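Local coordinates for protein UDP-N-acetylglucosamine 4,6-dehydratase (Vibrio fischeri, PDB 3PVZ) that probably acts as a lyase that removes water from UDP-N-acetylglucosamine, and binds NAD in a Rossmann-type nucleotide-binding domain, at residues T133-I138 with G362-D367; G241-M246 with F257-S262; K276-K279 with E284-L287. All coordinates share one frame; numbering follows the deposited sequence.

Contact 1. Residues T133-I138 with G362-D367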
ATOM      1  N   THR A 133       6.853  11.233   6.128  1.00 41.81           N
ATOM      2  CA  THR A 133       6.121  10.837   4.939  1.00 41.21           C
ATOM      3  C   THR A 133       6.612  11.583   3.689  1.00 40.90           C
ATOM      4  O   THR A 133       6.733  10.989   2.618  1.00 40.42           O
ATOM      5  CB  THR A 133       4.610  11.030   5.118  1.00 41.02           C
ATOM      6  OG1 THR A 133       4.193  10.464   6.370  1.00 42.74           O
ATOM      7  CG2 THR A 133       3.873  10.337   4.015  1.00 40.94           C
ATOM      8  N   LEU A 134       6.951  12.856   3.848  1.00 41.94           N
ATOM      9  CA  LEU A 134       7.449  13.682   2.758  1.00 41.82           C
ATOM     10  C   LEU A 134       8.766  13.162   2.226  1.00 41.01           C
ATOM     11  O   LEU A 134       9.007  13.186   1.035  1.00 41.50           O
ATOM     12  CB  LEU A 134       7.630  15.111   3.271  1.00 43.67           C
ATOM     13  CG  LEU A 134       7.914  16.287   2.334  1.00 44.26           C
ATOM     14  CD1 LEU A 134       6.949  16.336   1.151  1.00 43.20           C
ATOM     15  CD2 LEU A 134       7.847  17.595   3.118  1.00 45.23           C
HETATM   16  N   MSE A 135       9.638  12.715   3.115  1.00 41.47           N
HETATM   17  CA  MSE A 135      10.926  12.158   2.700  1.00 40.62           C
HETATM   18  C   MSE A 135      10.670  10.856   1.968  1.00 39.07           C
HETATM   19  O   MSE A 135      11.291  10.602   0.962  1.00 37.91           O
HETATM   20  CB  MSE A 135      11.852  11.901   3.885  1.00 41.28           C
HETATM   21  CG  MSE A 135      13.187  11.295   3.568  1.00 40.03           C
HETATM   22 SE   MSE A 135      14.220  12.420   2.423  0.65 40.66          SE
HETATM   23  CE  MSE A 135      15.103  13.460   3.848  1.00 35.40           C
ATOM     24  N   ARG A 136       9.727  10.056   2.449  1.00 38.40           N
ATOM     25  CA  ARG A 136       9.426   8.815   1.769  1.00 37.37           C
ATOM     26  C   ARG A 136       8.915   9.060   0.341  1.00 36.45           C
ATOM     27  O   ARG A 136       9.196   8.308  -0.552  1.00 34.74           O
ATOM     28  CB  ARG A 136       8.426   7.953   2.565  1.00 36.63           C
ATOM     29  CG  ARG A 136       8.110   6.683   1.824  1.00 35.47           C
ATOM     30  CD  ARG A 136       7.192   5.736   2.552  1.00 37.94           C
ATOM     31  NE  ARG A 136       6.880   4.629   1.658  1.00 36.05           N
ATOM     32  CZ  ARG A 136       5.682   4.064   1.514  1.00 36.64           C
ATOM     33  NH1 ARG A 136       4.629   4.482   2.188  1.00 40.02           N
ATOM     34  NH2 ARG A 136       5.510   3.114   0.634  1.00 37.77           N
HETATM   35  N   MSE A 137       8.131  10.103   0.167  1.00 37.54           N
HETATM   36  CA  MSE A 137       7.540  10.453  -1.116  1.00 37.97           C
HETATM   37  C   MSE A 137       8.647  10.854  -2.059  1.00 36.55           C
HETATM   38  O   MSE A 137       8.598  10.581  -3.227  1.00 35.05           O
HETATM   39  CB  MSE A 137       6.509  11.620  -0.906  1.00 39.97           C
HETATM   40  CG  MSE A 137       6.354  12.584  -2.067  1.00 43.79           C
HETATM   41 SE   MSE A 137       5.078  14.048  -1.760  0.65 55.60          SE
HETATM   42  CE  MSE A 137       3.593  12.807  -2.253  1.00 37.65           C
ATOM     43  N   ILE A 138       9.653  11.529  -1.535  1.00 37.51           N
ATOM     44  CA  ILE A 138      10.812  11.901  -2.341  1.00 37.45           C
ATOM     45  C   ILE A 138      11.586  10.637  -2.751  1.00 37.18           C
ATOM     46  O   ILE A 138      12.052  10.551  -3.887  1.00 35.88           O
ATOM     47  CB  ILE A 138      11.758  12.853  -1.588  1.00 38.31           C
ATOM     48  CG1 ILE A 138      11.145  14.246  -1.470  1.00 39.01           C
ATOM     49  CG2 ILE A 138      13.096  12.944  -2.298  1.00 37.60           C
ATOM     50  CD1 ILE A 138      11.827  15.057  -0.410  1.00 41.75           C
ATOM     51  N   GLY A 362      20.726  13.349   0.938  1.00 47.25           N
ATOM     52  CA  GLY A 362      21.629  12.357   1.551  1.00 47.53           C
ATOM     53  C   GLY A 362      22.083  12.772   2.966  1.00 49.39           C
ATOM     54  O   GLY A 362      22.128  11.936   3.862  1.00 48.62           O
ATOM     55  N   GLN A 363      22.380  14.064   3.149  1.00 50.30           N
ATOM     56  CA  GLN A 363      22.853  14.594   4.434  1.00 52.64           C
ATOM     57  C   GLN A 363      21.729  14.692   5.453  1.00 53.15           C
ATOM     58  O   GLN A 363      21.959  14.518   6.634  1.00 54.30           O
ATOM     59  CB  GLN A 363      23.545  15.969   4.286  1.00 53.68           C
ATOM     60  CG  GLN A 363      24.352  16.430   5.556  1.00 57.38           C
ATOM     61  CD  GLN A 363      25.636  15.586   5.832  1.00 59.42           C
ATOM     62  OE1 GLN A 363      26.526  15.489   4.974  1.00 61.38           O
ATOM     63  NE2 GLN A 363      25.724  14.984   7.030  1.00 57.44           N
HETATM   64  N   MSE A 364      20.514  15.001   5.028  1.00 53.17           N
HETATM   65  CA  MSE A 364      19.408  14.912   5.951  1.00 53.44           C
HETATM   66  C   MSE A 364      19.299  13.468   6.458  1.00 53.06           C
HETATM   67  O   MSE A 364      19.094  13.234   7.631  1.00 53.13           O
HETATM   68  CB  MSE A 364      18.108  15.344   5.287  1.00 53.19           C
HETATM   69  CG  MSE A 364      17.981  16.840   5.065  1.00 53.47           C
HETATM   70 SE   MSE A 364      16.296  17.260   4.171  0.65 53.72          SE
HETATM   71  CE  MSE A 364      17.013  18.438   2.768  1.00 51.89           C
ATOM     72  N   LYS A 365      19.444  12.501   5.567  1.00 53.20           N
ATOM     73  CA  LYS A 365      19.360  11.090   5.960  1.00 53.36           C
ATOM     74  C   LYS A 365      20.503  10.644   6.881  1.00 55.21           C
ATOM     75  O   LYS A 365      20.330   9.745   7.690  1.00 56.20           O
ATOM     76  CB  LYS A 365      19.329  10.200   4.740  1.00 52.00           C
ATOM     77  CG  LYS A 365      18.013  10.264   3.976  1.00 50.86           C
ATOM     78  CD  LYS A 365      18.093   9.412   2.784  1.00 49.23           C
ATOM     79  CE  LYS A 365      16.899   9.593   1.863  1.00 50.49           C
ATOM     80  NZ  LYS A 365      16.912   8.598   0.716  1.00 47.27           N
ATOM     81  N   THR A 366      21.659  11.270   6.740  1.00 56.91           N
ATOM     82  CA  THR A 366      22.825  10.941   7.534  1.00 58.17           C
ATOM     83  C   THR A 366      22.613  11.490   8.920  1.00 59.83           C
ATOM     84  O   THR A 366      22.862  10.795   9.898  1.00 60.82           O
ATOM     85  CB  THR A 366      24.098  11.526   6.915  1.00 58.71           C
ATOM     86  OG1 THR A 366      24.394  10.806   5.715  1.00 57.85           O
ATOM     87  CG2 THR A 366      25.296  11.440   7.881  1.00 60.09           C
ATOM     88  N   ASP A 367      22.110  12.719   8.991  1.00 60.18           N
ATOM     89  CA  ASP A 367      21.851  13.377  10.256  1.00 61.64           C
ATOM     90  C   ASP A 367      20.727  12.709  11.061  1.00 61.13           C
ATOM     91  O   ASP A 367      20.586  12.956  12.264  1.00 62.38           O
ATOM     92  CB  ASP A 367      21.537  14.863  10.020  1.00 62.66           C
ATOM     93  CG  ASP A 367      22.674  15.605   9.298  1.00 63.66           C
ATOM     94  OD1 ASP A 367      23.803  15.074   9.244  1.00 63.26           O
ATOM     95  OD2 ASP A 367      22.432  16.711   8.769  1.00 65.34           O
TER

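Contact 2. Residues G241-M246 with F257-S262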
ATOM      1  N   GLY A 241      -4.827   1.970 -18.559  1.00 31.02           N
ATOM      2  CA  GLY A 241      -3.929   0.905 -18.939  1.00 30.61           C
ATOM      3  C   GLY A 241      -3.592   0.971 -20.398  1.00 30.67           C
ATOM      4  O   GLY A 241      -2.450   0.733 -20.782  1.00 30.77           O
ATOM      5  N   GLU A 242      -4.574   1.316 -21.220  1.00 31.31           N
ATOM      6  CA  GLU A 242      -4.335   1.396 -22.661  1.00 31.50           C
ATOM      7  C   GLU A 242      -3.397   2.545 -23.023  1.00 31.41           C
ATOM      8  O   GLU A 242      -2.546   2.402 -23.879  1.00 30.73           O
ATOM      9  CB  GLU A 242      -5.652   1.497 -23.411  1.00 31.67           C
ATOM     10  CG  GLU A 242      -6.382   0.172 -23.490  1.00 34.52           C
ATOM     11  CD  GLU A 242      -7.808   0.286 -24.088  1.00 40.45           C
ATOM     12  OE1 GLU A 242      -8.434   1.373 -24.013  1.00 42.27           O
ATOM     13  OE2 GLU A 242      -8.311  -0.738 -24.604  1.00 45.25           O
ATOM     14  N   LEU A 243      -3.564   3.670 -22.347  1.00 31.88           N
ATOM     15  CA  LEU A 243      -2.709   4.806 -22.534  1.00 33.34           C
ATOM     16  C   LEU A 243      -1.263   4.518 -22.105  1.00 33.20           C
ATOM     17  O   LEU A 243      -0.368   4.854 -22.843  1.00 32.33           O
ATOM     18  CB  LEU A 243      -3.263   6.005 -21.750  1.00 33.68           C
ATOM     19  CG  LEU A 243      -2.523   7.325 -21.854  1.00 35.52           C
ATOM     20  CD1 LEU A 243      -2.656   7.857 -23.240  1.00 35.47           C
ATOM     21  CD2 LEU A 243      -3.152   8.350 -20.882  1.00 39.48           C
ATOM     22  N   CYS A 244      -1.050   3.910 -20.924  1.00 33.26           N
ATOM     23  CA  CYS A 244       0.299   3.424 -20.537  1.00 33.28           C
ATOM     24  C   CYS A 244       0.986   2.576 -21.628  1.00 32.64           C
ATOM     25  O   CYS A 244       2.150   2.783 -21.927  1.00 31.39           O
ATOM     26  CB  CYS A 244       0.229   2.574 -19.261  1.00 33.87           C
ATOM     27  SG  CYS A 244      -0.141   3.542 -17.790  1.00 36.02           S
ATOM     28  N   LEU A 245       0.259   1.611 -22.184  1.00 32.01           N
ATOM     29  CA  LEU A 245       0.832   0.648 -23.114  1.00 31.83           C
ATOM     30  C   LEU A 245       1.172   1.331 -24.451  1.00 32.43           C
ATOM     31  O   LEU A 245       2.170   0.995 -25.064  1.00 31.78           O
ATOM     32  CB  LEU A 245      -0.118  -0.506 -23.378  1.00 31.61           C
ATOM     33  CG  LEU A 245       0.340  -1.664 -24.318  1.00 33.21           C
ATOM     34  CD1 LEU A 245       1.493  -2.420 -23.807  1.00 33.43           C
ATOM     35  CD2 LEU A 245      -0.791  -2.644 -24.560  1.00 35.13           C
HETATM   36  N   MSE A 246       0.321   2.258 -24.888  1.00 32.60           N
HETATM   37  CA  MSE A 246       0.549   2.986 -26.132  1.00 33.05           C
HETATM   38  C   MSE A 246       1.779   3.865 -25.999  1.00 31.58           C
HETATM   39  O   MSE A 246       2.609   3.882 -26.883  1.00 31.60           O
HETATM   40  CB  MSE A 246      -0.656   3.843 -26.501  1.00 33.23           C
HETATM   41  CG  MSE A 246      -1.881   3.094 -26.944  1.00 36.18           C
HETATM   42 SE   MSE A 246      -1.662   2.137 -28.588  0.65 42.90          SE
HETATM   43  CE  MSE A 246      -1.251   3.624 -29.764  1.00 42.16           C
ATOM     44  N   PHE A 257       2.175  11.163 -23.549  1.00 35.85           N
ATOM     45  CA  PHE A 257       0.885  10.806 -24.150  1.00 35.70           C
ATOM     46  C   PHE A 257      -0.233  11.284 -23.232  1.00 36.21           C
ATOM     47  O   PHE A 257      -0.070  11.281 -22.017  1.00 35.43           O
ATOM     48  CB  PHE A 257       0.805   9.296 -24.351  1.00 34.04           C
ATOM     49  CG  PHE A 257       1.492   8.805 -25.587  1.00 33.43           C
ATOM     50  CD1 PHE A 257       2.674   9.402 -26.054  1.00 35.70           C
ATOM     51  CD2 PHE A 257       0.953   7.742 -26.322  1.00 34.31           C
ATOM     52  CE1 PHE A 257       3.298   8.947 -27.211  1.00 34.07           C
ATOM     53  CE2 PHE A 257       1.588   7.270 -27.485  1.00 34.32           C
ATOM     54  CZ  PHE A 257       2.745   7.862 -27.931  1.00 33.39           C
ATOM     55  N   PHE A 258      -1.346  11.726 -23.808  1.00 37.89           N
ATOM     56  CA  PHE A 258      -2.544  12.122 -23.003  1.00 38.93           C
ATOM     57  C   PHE A 258      -3.807  11.996 -23.818  1.00 38.66           C
ATOM     58  O   PHE A 258      -3.749  12.037 -25.053  1.00 38.90           O
ATOM     59  CB  PHE A 258      -2.425  13.559 -22.504  1.00 39.55           C
ATOM     60  CG  PHE A 258      -2.464  14.579 -23.616  1.00 41.96           C
ATOM     61  CD1 PHE A 258      -1.314  14.914 -24.304  1.00 41.55           C
ATOM     62  CD2 PHE A 258      -3.669  15.189 -23.992  1.00 43.03           C
ATOM     63  CE1 PHE A 258      -1.354  15.841 -25.338  1.00 42.20           C
ATOM     64  CE2 PHE A 258      -3.695  16.100 -25.029  1.00 41.76           C
ATOM     65  CZ  PHE A 258      -2.546  16.424 -25.694  1.00 41.50           C
ATOM     66  N   PRO A 259      -4.951  11.849 -23.139  1.00 38.77           N
ATOM     67  CA  PRO A 259      -6.208  11.742 -23.843  1.00 40.40           C
ATOM     68  C   PRO A 259      -6.698  13.075 -24.350  1.00 42.78           C
ATOM     69  O   PRO A 259      -6.767  14.067 -23.597  1.00 42.18           O
ATOM     70  CB  PRO A 259      -7.154  11.164 -22.787  1.00 40.78           C
ATOM     71  CG  PRO A 259      -6.661  11.652 -21.542  1.00 40.07           C
ATOM     72  CD  PRO A 259      -5.139  11.677 -21.699  1.00 38.60           C
ATOM     73  N   LYS A 260      -6.983  13.107 -25.654  1.00 44.89           N
ATOM     74  CA  LYS A 260      -7.587  14.275 -26.256  1.00 47.54           C
ATOM     75  C   LYS A 260      -8.972  14.486 -25.633  1.00 49.08           C
ATOM     76  O   LYS A 260      -9.647  13.530 -25.250  1.00 48.50           O
ATOM     77  CB  LYS A 260      -7.697  14.128 -27.766  1.00 47.52           C
ATOM     78  CG  LYS A 260      -6.370  14.187 -28.500  1.00 47.81           C
ATOM     79  CD  LYS A 260      -6.530  13.671 -29.931  1.00 47.32           C
ATOM     80  CE  LYS A 260      -5.496  14.250 -30.874  1.00 45.57           C
ATOM     81  NZ  LYS A 260      -5.628  13.606 -32.186  1.00 44.63           N
ATOM     82  N   LEU A 261      -9.363  15.749 -25.480  1.00 52.32           N
ATOM     83  CA  LEU A 261     -10.694  16.062 -24.978  1.00 54.53           C
ATOM     84  C   LEU A 261     -11.592  15.853 -26.177  1.00 56.01           C
ATOM     85  O   LEU A 261     -11.553  16.628 -27.099  1.00 57.27           O
ATOM     86  CB  LEU A 261     -10.776  17.495 -24.452  1.00 55.45           C
ATOM     87  CG  LEU A 261      -9.740  17.952 -23.404  1.00 56.51           C
ATOM     88  CD1 LEU A 261     -10.102  19.369 -22.947  1.00 59.36           C
ATOM     89  CD2 LEU A 261      -9.599  17.015 -22.189  1.00 56.91           C
ATOM     90  N   SER A 262     -12.324  14.749 -26.191  1.00 57.26           N
ATOM     91  CA  SER A 262     -13.276  14.466 -27.239  1.00 58.67           C
ATOM     92  C   SER A 262     -14.576  15.038 -26.773  1.00 60.07           C
ATOM     93  O   SER A 262     -14.722  15.429 -25.614  1.00 60.66           O
ATOM     94  CB  SER A 262     -13.468  12.967 -27.425  1.00 58.63           C
ATOM     95  OG  SER A 262     -14.486  12.501 -26.538  1.00 60.26           O
TER

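Contact 3. Residues K276-K279 with E284-L287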
ATOM      1  N   LYS A 276     -25.406   9.376  -9.479  1.00 52.20           N
ATOM      2  CA  LYS A 276     -25.513   8.349 -10.527  1.00 52.84           C
ATOM      3  C   LYS A 276     -25.243   6.958  -9.990  1.00 52.64           C
ATOM      4  O   LYS A 276     -25.891   5.992 -10.394  1.00 52.78           O
ATOM      5  CB  LYS A 276     -24.544   8.610 -11.675  1.00 52.35           C
ATOM      6  CG  LYS A 276     -25.056   9.628 -12.665  1.00 56.08           C
ATOM      7  CD  LYS A 276     -23.906  10.303 -13.448  1.00 58.49           C
ATOM      8  CE  LYS A 276     -24.309  11.698 -13.986  1.00 60.96           C
ATOM      9  NZ  LYS A 276     -25.108  11.657 -15.254  1.00 62.71           N
ATOM     10  N   TYR A 277     -24.261   6.882  -9.098  1.00 52.44           N
ATOM     11  CA  TYR A 277     -23.756   5.641  -8.584  1.00 52.83           C
ATOM     12  C   TYR A 277     -24.742   5.008  -7.589  1.00 54.27           C
ATOM     13  O   TYR A 277     -24.984   3.804  -7.638  1.00 53.68           O
ATOM     14  CB  TYR A 277     -22.394   5.912  -7.964  1.00 52.08           C
ATOM     15  CG  TYR A 277     -21.772   4.758  -7.239  1.00 53.16           C
ATOM     16  CD1 TYR A 277     -21.502   3.563  -7.879  1.00 54.79           C
ATOM     17  CD2 TYR A 277     -21.430   4.878  -5.911  1.00 54.92           C
ATOM     18  CE1 TYR A 277     -20.923   2.516  -7.211  1.00 54.61           C
ATOM     19  CE2 TYR A 277     -20.862   3.851  -5.241  1.00 55.86           C
ATOM     20  CZ  TYR A 277     -20.606   2.675  -5.884  1.00 55.89           C
ATOM     21  OH  TYR A 277     -20.035   1.678  -5.157  1.00 56.28           O
ATOM     22  N   LEU A 278     -25.325   5.832  -6.723  1.00 55.98           N
ATOM     23  CA  LEU A 278     -26.389   5.382  -5.816  1.00 57.59           C
ATOM     24  C   LEU A 278     -27.625   4.909  -6.571  1.00 59.68           C
ATOM     25  O   LEU A 278     -28.221   3.932  -6.193  1.00 60.67           O
ATOM     26  CB  LEU A 278     -26.779   6.492  -4.850  1.00 57.63           C
ATOM     27  CG  LEU A 278     -25.730   6.820  -3.800  1.00 55.66           C
ATOM     28  CD1 LEU A 278     -26.073   8.090  -3.030  1.00 54.98           C
ATOM     29  CD2 LEU A 278     -25.578   5.650  -2.864  1.00 54.30           C
ATOM     30  N   LYS A 279     -28.001   5.586  -7.652  1.00 62.03           N
ATOM     31  CA  LYS A 279     -29.164   5.158  -8.447  1.00 63.79           C
ATOM     32  C   LYS A 279     -28.888   3.841  -9.152  1.00 64.28           C
ATOM     33  O   LYS A 279     -29.764   2.989  -9.238  1.00 64.53           O
ATOM     34  CB  LYS A 279     -29.551   6.209  -9.479  1.00 64.13           C
ATOM     35  CG  LYS A 279     -29.942   7.528  -8.854  1.00 66.01           C
ATOM     36  CD  LYS A 279     -30.896   8.284  -9.752  1.00 67.16           C
ATOM     37  CE  LYS A 279     -31.238   9.655  -9.197  1.00 67.89           C
ATOM     38  NZ  LYS A 279     -31.736  10.497 -10.309  1.00 67.79           N
ATOM     39  N   GLU A 284     -31.849   6.089  -3.506  1.00 69.45           N
ATOM     40  CA  GLU A 284     -32.123   7.499  -3.761  1.00 70.35           C
ATOM     41  C   GLU A 284     -31.358   8.329  -2.736  1.00 69.61           C
ATOM     42  O   GLU A 284     -31.395   8.029  -1.538  1.00 69.60           O
ATOM     43  CB  GLU A 284     -33.628   7.817  -3.740  1.00 72.33           C
ATOM     44  CG  GLU A 284     -34.363   7.607  -5.094  1.00 74.41           C
ATOM     45  CD  GLU A 284     -33.909   8.560  -6.214  1.00 75.92           C
ATOM     46  OE1 GLU A 284     -33.558   8.065  -7.309  1.00 77.35           O
ATOM     47  OE2 GLU A 284     -33.915   9.799  -6.014  1.00 78.34           O
ATOM     48  N   PRO A 285     -30.621   9.347  -3.207  1.00 68.54           N
ATOM     49  CA  PRO A 285     -29.839  10.185  -2.310  1.00 68.49           C
ATOM     50  C   PRO A 285     -30.719  10.993  -1.356  1.00 70.06           C
ATOM     51  O   PRO A 285     -31.714  11.553  -1.784  1.00 69.81           O
ATOM     52  CB  PRO A 285     -29.112  11.131  -3.266  1.00 67.91           C
ATOM     53  CG  PRO A 285     -29.137  10.467  -4.557  1.00 67.19           C
ATOM     54  CD  PRO A 285     -30.365   9.673  -4.617  1.00 67.71           C
ATOM     55  N   HIS A 286     -30.353  11.035  -0.078  1.00 70.88           N
ATOM     56  CA  HIS A 286     -30.980  11.940   0.866  1.00 72.93           C
ATOM     57  C   HIS A 286     -29.964  13.012   1.190  1.00 73.19           C
ATOM     58  O   HIS A 286     -28.924  12.719   1.771  1.00 71.88           O
ATOM     59  CB  HIS A 286     -31.392  11.218   2.153  1.00 73.77           C
ATOM     60  CG  HIS A 286     -32.168  12.081   3.108  1.00 76.40           C
ATOM     61  ND1 HIS A 286     -33.550  12.139   3.109  1.00 78.55           N
ATOM     62  CD2 HIS A 286     -31.758  12.930   4.080  1.00 77.68           C
ATOM     63  CE1 HIS A 286     -33.952  12.985   4.040  1.00 79.15           C
ATOM     64  NE2 HIS A 286     -32.888  13.476   4.647  1.00 79.53           N
ATOM     65  N   LEU A 287     -30.260  14.250   0.813  1.00 74.28           N
ATOM     66  CA  LEU A 287     -29.367  15.370   1.102  0.60 74.92           C
ATOM     67  C   LEU A 287     -29.440  15.743   2.581  1.00 76.35           C
ATOM     68  O   LEU A 287     -30.471  16.198   3.069  1.00 77.44           O
ATOM     69  CB  LEU A 287     -29.698  16.578   0.219  0.60 75.43           C
ATOM     70  CG  LEU A 287     -28.857  16.738  -1.060  0.60 74.99           C
ATOM     71  CD1 LEU A 287     -29.735  17.010  -2.288  0.60 75.06           C
ATOM     72  CD2 LEU A 287     -27.801  17.842  -0.880  0.60 74.82           C
TER

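Contact 1. Residues T133-I138 with G362-D367
Met135 meets Met364 and Lys365 with no flat group taking part. The guanidinium of Arg136 on segment 133-138 turns to the second subunit, where its NH1 bonds Ala95 O and Ile68 O of that chain; on segment 362-367 the amide of Gln363 meets the carboxylate of Asp367. There Gln363 NE2 gives a hydrogen bond of 2.9 Å to Asp367 OD1, almost straight at 168°. The acceptor lies in the amide plane of Gln363, whereas the nitrogen comes to the syn side of OD1, tilted 29° out of the carboxylate plane. One turn of helix is thus clipped along its surface, and no hydrogen bond crosses to segment 133-138.

The crossing is made by Met135, a selenomethionine. Its CG stands anti to the backbone N (chi1 178°), and the chain then bends twice, bringing SE and the methyl to helix 351-367. Met135 CE reaches Met364 CB at 3.8 Å and Met364 SE at 4.0 Å, the second residue also being a selenomethionine. Met135 SE lies 3.9 Å from Lys365 CE, at the last methylene of an extended chain. The side chains pass at a slant, with 9.1 Å between the CA atoms of Met135 and Lys365.

Lys365 carries its ammonium past Met135 to a salt bridge with Asp139, one turn further along helix 131-154. Trp370 and Ile361 also touch Met135, as does Glu102 of the second subunit, which places this seam beside the dimer interface. The pairing is a worked case of divided labour in a long side chain: the CE methylene of Lys365 rests on the selenium of Met135, while the bond to Asp139, just beyond the segment, probably offsets the charge at its end.

Contact 2. Residues G241-M246 with F257-S262
Phe257 and Leu243 bring strand 255-259 against helix 237-250, a helix-on-sheet layer of the Rossmann-type domain. The helix runs roughly antiparallel to the strand it leads into, with the short axes 8.7 Å apart at closest and 151° between their directions. Strand 255-259 lies beside strand 194-198; Phe257 bonds through its backbone to Thr197 and to Arg199 just after that strand.

Followed outward, Phe257 meets two residues one turn apart on the helix. Phe257 CB sits 3.9 Å from Leu243 CD1. With CG anti to its own carbonyl carbon (chi1 -82°), the ring swings toward the end of the segment at Met246. Phe257 CD2 comes 4.0 Å from Met246 C, while Phe257 CE2 lies 4.2 Å from Met246 CB; Phe257 CZ is 4.1 Å from Met246 O. This selenomethionine therefore meets the ring chiefly through its backbone and CB.

Leu243 divides its two methyls along the strand. CD1 serves Phe257 and also touches the amide nitrogen of Phe258, whose own side chain starts away from the helix toward Ile343 and Phe326. CD2 reaches Pro259, the two side chains meeting at about a right angle. The nearest approach is Met246 O to Phe257 CE2, 3.6 Å, oblique to the ring.

Contact 3. Residues K276-K279 with E284-L287
Glu284 opens the strand by folding back over Lys279 of the preceding helix. Its first bond points away from the helix, but with CG anti to the carbonyl carbon (chi1 -87°) and a second bend at chi2 the carboxylate doubles back. One oxygen does most of the touching: Glu284 OE1 lies 3.4 Å from Lys279 CE and 3.6 Å from Lys279 CD, across the flank of an extended lysine chain. The ammonium goes on past it, leaving Lys279 NZ 4.3 Å from Glu284 OE1, beyond salt-bridge range. Both residues also touch a crystal neighbour, so the exact pose may owe something to the lattice.

Pro285 follows, and the contact turns apolar. Pro285 CG faces Leu278 CD1 at 4.2 Å, ring and leucine chain sliding past each other in opposite directions. Leu278 is buried here, touching also Trp307 and Cys309 of strand 306-312 and Ile218 of helix 210-219, while Pro285 shares Cys309 with it.

At His286 the side chain leads off toward Lys306. The backbones of Glu284 (to Gly305 and Trp307) and His286 (to Trp307 and Cys309) fix strand 284-287 as an outer strand of a small parallel three-stranded sheet. Helix 270-280, joined to it by a short connection, lies against it, with 6.0 Å between the CA atoms of Lys279 and Glu284.

Two chemistries therefore close this helix-to-strand connection side by side. The Leu278 and Pro285 pair belongs to the packing of helix on sheet, whereas the outer pair is an attraction of opposite charges at long range, probably weakened by solvent and adaptable in its geometry.

The three contacts sample separate regions of one chain and touch one another nowhere. Contacts 1 and 2 lie on opposite sides of the chain's centre, their own centres 34 Å apart. A bound NAD lies about 9 Å from the side chain of Leu243 in contact 2, and a bound NAD about 12 Å from that of Lys365 in contact 1; neither contact touches the nucleotide, and both are structural contacts rather than binding ones. Contact 3 is remote from the annotated sites, with centres 31 Å from contact 2 and 44 Å from contact 1. Along the chain, contact 1 spans the other two, which follow in series.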